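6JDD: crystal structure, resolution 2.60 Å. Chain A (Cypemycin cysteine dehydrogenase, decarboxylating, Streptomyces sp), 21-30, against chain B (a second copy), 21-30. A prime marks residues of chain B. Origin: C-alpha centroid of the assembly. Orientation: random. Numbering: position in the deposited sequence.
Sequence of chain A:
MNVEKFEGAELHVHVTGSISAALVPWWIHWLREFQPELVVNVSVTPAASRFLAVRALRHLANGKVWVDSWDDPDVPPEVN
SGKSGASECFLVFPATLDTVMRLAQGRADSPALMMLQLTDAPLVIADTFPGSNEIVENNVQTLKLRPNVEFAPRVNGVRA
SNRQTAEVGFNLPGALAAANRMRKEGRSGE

Chain A 21-30: AALVPWWIHW
Chain B 21-30: AALVPWWIHW

The two ten-residue stretches are copies of one segment of the cypemycin cysteine dehydrogenase (decarboxylating), related by an exact two-fold axis, so each contact described from chain A recurs with the chains exchanged. In both, residues 21-23 have helical phi/psi angles without the regular helical bonds and lead into a helix that includes residues 24-30 and continues later in the chain. The two helix axes approach to 8.8 Å, with their N-to-C directions at 108°. No hydrogen bond links the stretches; they are held by aromatic stacking and apolar packing, which bury 560 Å² summed over both sides.

Ala21 (phi/psi -62/-31°) makes no contact across the axis, but its O accepts a hydrogen bond from Val24 N at 3.1 Å. Ala22 (-58/-29°) lies opposite Pro25′, their CA atoms 6.2 Å apart. Its CB points sideways; Ala22 CB is 4.0 Å from Pro25′ CB, and Ala22 O is 3.8 Å from the same Pro25′ CB.

Leu23 (-89/-11°) pairs with Trp26′ at a CA-CA distance of 5.0 Å. Its CA-to-CB bond is sideways, but with chi1 -89° (m) and chi2 48° (p) the end of the side chain comes nearer to chain B. Leu23 CG packs 3.8 Å from Trp26′ CD1, and Leu23 CD2 reaches to 3.9 Å from His29′ CD2, so the branched aliphatic group spans two residues one helical turn apart.

Val24 (-66/-45°, chi1 t) points away and is buried without touching the other stretch. Pro25 (-54/-38°, C-gamma exo) points toward chain B and packs on Ala22′. Pro25 has no amide hydrogen to donate, while its O accepts a hydrogen bond from His29 N at 2.9 Å.

Trp26 (-59/-50°) is the centre of the contact and loses 107 Å² to the other stretch. With CA-to-CB toward the partner, chi1 -171° (t) and chi2 97°, its indole lies flat against that of Trp26′. The five-membered rings form a face-to-face stack, centroids 3.5 Å apart and planes at 1°, and Trp26 CG lies 3.3 Å from Trp26′ CG. The edge of Trp26 is directed at the face of Trp27′ in an offset edge-to-face pair, with five-membered-ring centroids 5.5 Å apart and planes at 77°; Trp26 NE1 is 3.9 Å from Trp27′ NE1.

Trp27 (-64/-41°, chi1 -76° m, chi2 104°) starts sideways, and its end comes nearer to offer a face to Trp26′. Its N makes a weak bond to Leu23 O at 3.4 Å. Ile28 (-60/-47°, m, m) is buried out of reach. His29 (-56/-49°, chi1 177° t, chi2 67°) points toward chain B and flanks Leu23′. Trp30 (-52/-55°, chi1 t, chi2 92°) stays out of reach, its N bonded to Trp26 O at 2.9 Å.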

# COMPACT_ATOMS: atom_id res chain seq x y z
N ALA A 21 25.25 18.93 5.12
CA ALA A 21 23.93 19.50 4.77
C ALA A 21 23.13 19.69 6.06
O ALA A 21 22.39 20.62 6.10
CB ALA A 21 23.20 18.64 3.79
N ALA A 22 23.35 18.86 7.07
CA ALA A 22 22.67 18.96 8.38
C ALA A 22 22.93 20.35 9.02
O ALA A 22 22.03 20.81 9.78
CB ALA A 22 23.09 17.86 9.31
N LEU A 23 24.07 20.97 8.71
CA LEU A 23 24.52 22.27 9.27
C LEU A 23 24.02 23.46 8.44
O LEU A 23 24.15 24.57 8.90
CB LEU A 23 26.04 22.29 9.29
CG LEU A 23 26.69 21.74 10.54
CD1 LEU A 23 26.11 20.40 10.93
CD2 LEU A 23 28.19 21.59 10.32
N VAL A 24 23.45 23.24 7.25
CA VAL A 24 23.05 24.32 6.32
C VAL A 24 21.92 25.14 6.94
O VAL A 24 22.00 26.35 6.84
CB VAL A 24 22.69 23.76 4.94
CG1 VAL A 24 22.07 24.80 4.02
CG2 VAL A 24 23.93 23.21 4.30
N PRO A 25 20.85 24.57 7.55
CA PRO A 25 19.79 25.42 8.14
C PRO A 25 20.32 26.46 9.14
O PRO A 25 19.86 27.58 9.12
CB PRO A 25 18.89 24.42 8.84
CG PRO A 25 19.08 23.15 8.05
CD PRO A 25 20.55 23.14 7.70
N TRP A 26 21.32 26.09 9.94
CA TRP A 26 22.02 27.06 10.83
C TRP A 26 22.64 28.21 10.00
O TRP A 26 22.40 29.39 10.34
CB TRP A 26 23.06 26.34 11.69
CG TRP A 26 23.64 27.20 12.75
CD1 TRP A 26 23.26 27.26 14.06
CD2 TRP A 26 24.72 28.14 12.60
NE1 TRP A 26 24.03 28.17 14.73
CE2 TRP A 26 24.93 28.73 13.87
CE3 TRP A 26 25.52 28.53 11.53
CZ2 TRP A 26 25.90 29.69 14.10
CZ3 TRP A 26 26.50 29.48 11.76
CH2 TRP A 26 26.69 30.04 13.03
N TRP A 27 23.39 27.88 8.95
CA TRP A 27 24.00 28.89 8.05
C TRP A 27 22.96 29.71 7.28
O TRP A 27 23.17 30.90 7.10
CB TRP A 27 24.95 28.21 7.08
CG TRP A 27 26.22 27.85 7.77
CD1 TRP A 27 26.62 26.63 8.20
CD2 TRP A 27 27.21 28.79 8.19
NE1 TRP A 27 27.83 26.73 8.84
CE2 TRP A 27 28.22 28.05 8.84
CE3 TRP A 27 27.34 30.17 8.06
CZ2 TRP A 27 29.37 28.65 9.34
CZ3 TRP A 27 28.47 30.77 8.59
CH2 TRP A 27 29.47 30.02 9.21
N ILE A 28 21.89 29.10 6.79
CA ILE A 28 20.77 29.87 6.16
C ILE A 28 20.20 30.85 7.21
O ILE A 28 20.02 32.03 6.88
CB ILE A 28 19.67 28.96 5.59
CG1 ILE A 28 20.20 28.00 4.52
CG2 ILE A 28 18.50 29.80 5.07
CD1 ILE A 28 20.70 28.67 3.28
N HIS A 29 19.94 30.39 8.43
CA HIS A 29 19.44 31.26 9.53
C HIS A 29 20.42 32.41 9.73
O HIS A 29 19.96 33.55 9.76
CB HIS A 29 19.22 30.43 10.79
CG HIS A 29 18.78 31.26 11.95
ND1 HIS A 29 17.55 31.89 11.96
CD2 HIS A 29 19.41 31.56 13.11
CE1 HIS A 29 17.43 32.54 13.08
NE2 HIS A 29 18.55 32.35 13.80
N TRP A 30 21.72 32.12 9.85
CA TRP A 30 22.81 33.14 9.96
C TRP A 30 22.72 34.18 8.82
O TRP A 30 22.64 35.40 9.10
CB TRP A 30 24.20 32.48 9.98
CG TRP A 30 25.35 33.43 9.93
CD1 TRP A 30 26.01 33.98 10.99
CD2 TRP A 30 26.01 33.95 8.75
NE1 TRP A 30 27.00 34.81 10.56
CE2 TRP A 30 27.02 34.82 9.19
CE3 TRP A 30 25.83 33.76 7.37
CZ2 TRP A 30 27.86 35.50 8.31
CZ3 TRP A 30 26.64 34.45 6.50
CH2 TRP A 30 27.64 35.30 6.96
N ALA B 21 14.81 23.25 16.21
CA ALA B 21 15.37 21.88 16.16
C ALA B 21 16.24 21.76 14.91
O ALA B 21 17.19 21.06 14.99
CB ALA B 21 14.30 20.83 16.18
N ALA B 22 15.92 22.49 13.84
CA ALA B 22 16.71 22.50 12.59
C ALA B 22 18.17 22.92 12.87
O ALA B 22 19.06 22.46 12.11
CB ALA B 22 16.07 23.38 11.55
N LEU B 23 18.39 23.74 13.90
CA LEU B 23 19.71 24.30 14.29
C LEU B 23 20.46 23.38 15.26
O LEU B 23 21.63 23.63 15.48
CB LEU B 23 19.49 25.65 14.96
CG LEU B 23 19.45 26.85 14.03
CD1 LEU B 23 18.54 26.62 12.85
CD2 LEU B 23 18.98 28.08 14.80
N VAL B 24 19.84 22.34 15.81
CA VAL B 24 20.44 21.47 16.84
C VAL B 24 21.62 20.71 16.26
O VAL B 24 22.63 20.64 16.93
CB VAL B 24 19.39 20.55 17.47
CG1 VAL B 24 20.00 19.50 18.39
CG2 VAL B 24 18.42 21.39 18.25
N PRO B 25 21.58 20.09 15.04
CA PRO B 25 22.75 19.38 14.52
C PRO B 25 24.03 20.24 14.48
O PRO B 25 25.08 19.74 14.82
CB PRO B 25 22.34 18.99 13.11
CG PRO B 25 20.83 18.88 13.21
CD PRO B 25 20.43 20.01 14.12
N TRP B 26 23.89 21.52 14.14
CA TRP B 26 25.03 22.48 14.23
C TRP B 26 25.57 22.55 15.68
O TRP B 26 26.80 22.41 15.87
CB TRP B 26 24.61 23.85 13.69
CG TRP B 26 25.75 24.80 13.55
CD1 TRP B 26 26.44 25.07 12.41
CD2 TRP B 26 26.33 25.61 14.59
NE1 TRP B 26 27.41 26.00 12.67
CE2 TRP B 26 27.37 26.34 13.99
CE3 TRP B 26 26.07 25.79 15.94
CZ2 TRP B 26 28.16 27.24 14.69
CZ3 TRP B 26 26.84 26.69 16.65
CH2 TRP B 26 27.86 27.40 16.03
N TRP B 27 24.69 22.75 16.66
CA TRP B 27 25.08 22.79 18.10
C TRP B 27 25.63 21.45 18.59
O TRP B 27 26.57 21.46 19.38
CB TRP B 27 23.89 23.22 18.93
CG TRP B 27 23.68 24.68 18.81
CD1 TRP B 27 22.73 25.33 18.08
CD2 TRP B 27 24.53 25.68 19.37
NE1 TRP B 27 22.90 26.69 18.18
CE2 TRP B 27 24.00 26.93 18.97
CE3 TRP B 27 25.66 25.64 20.17
CZ2 TRP B 27 24.57 28.14 19.38
CZ3 TRP B 27 26.24 26.84 20.55
CH2 TRP B 27 25.69 28.07 20.17
N ILE B 28 25.05 20.32 18.21
CA ILE B 28 25.63 18.99 18.55
C ILE B 28 27.05 18.91 17.96
O ILE B 28 27.97 18.51 18.69
CB ILE B 28 24.76 17.82 18.07
CG1 ILE B 28 23.34 17.85 18.67
CG2 ILE B 28 25.46 16.48 18.34
CD1 ILE B 28 23.31 17.66 20.15
N HIS B 29 27.23 19.28 16.69
CA HIS B 29 28.57 19.29 16.04
C HIS B 29 29.52 20.17 16.86
O HIS B 29 30.61 19.70 17.17
CB HIS B 29 28.44 19.75 14.60
CG HIS B 29 29.75 19.85 13.90
ND1 HIS B 29 30.52 18.72 13.64
CD2 HIS B 29 30.44 20.92 13.44
CE1 HIS B 29 31.61 19.09 13.03
NE2 HIS B 29 31.58 20.43 12.90
N TRP B 30 29.10 21.39 17.22
CA TRP B 30 29.86 22.33 18.10
C TRP B 30 30.29 21.64 19.41
O TRP B 30 31.50 21.61 19.74
CB TRP B 30 29.06 23.61 18.38
CG TRP B 30 29.69 24.53 19.39
CD1 TRP B 30 30.54 25.56 19.13
CD2 TRP B 30 29.51 24.51 20.82
NE1 TRP B 30 30.91 26.17 20.29
CE2 TRP B 30 30.31 25.55 21.34
CE3 TRP B 30 28.77 23.73 21.71
CZ2 TRP B 30 30.38 25.82 22.71
CZ3 TRP B 30 28.85 23.98 23.06
CH2 TRP B 30 29.64 25.01 23.55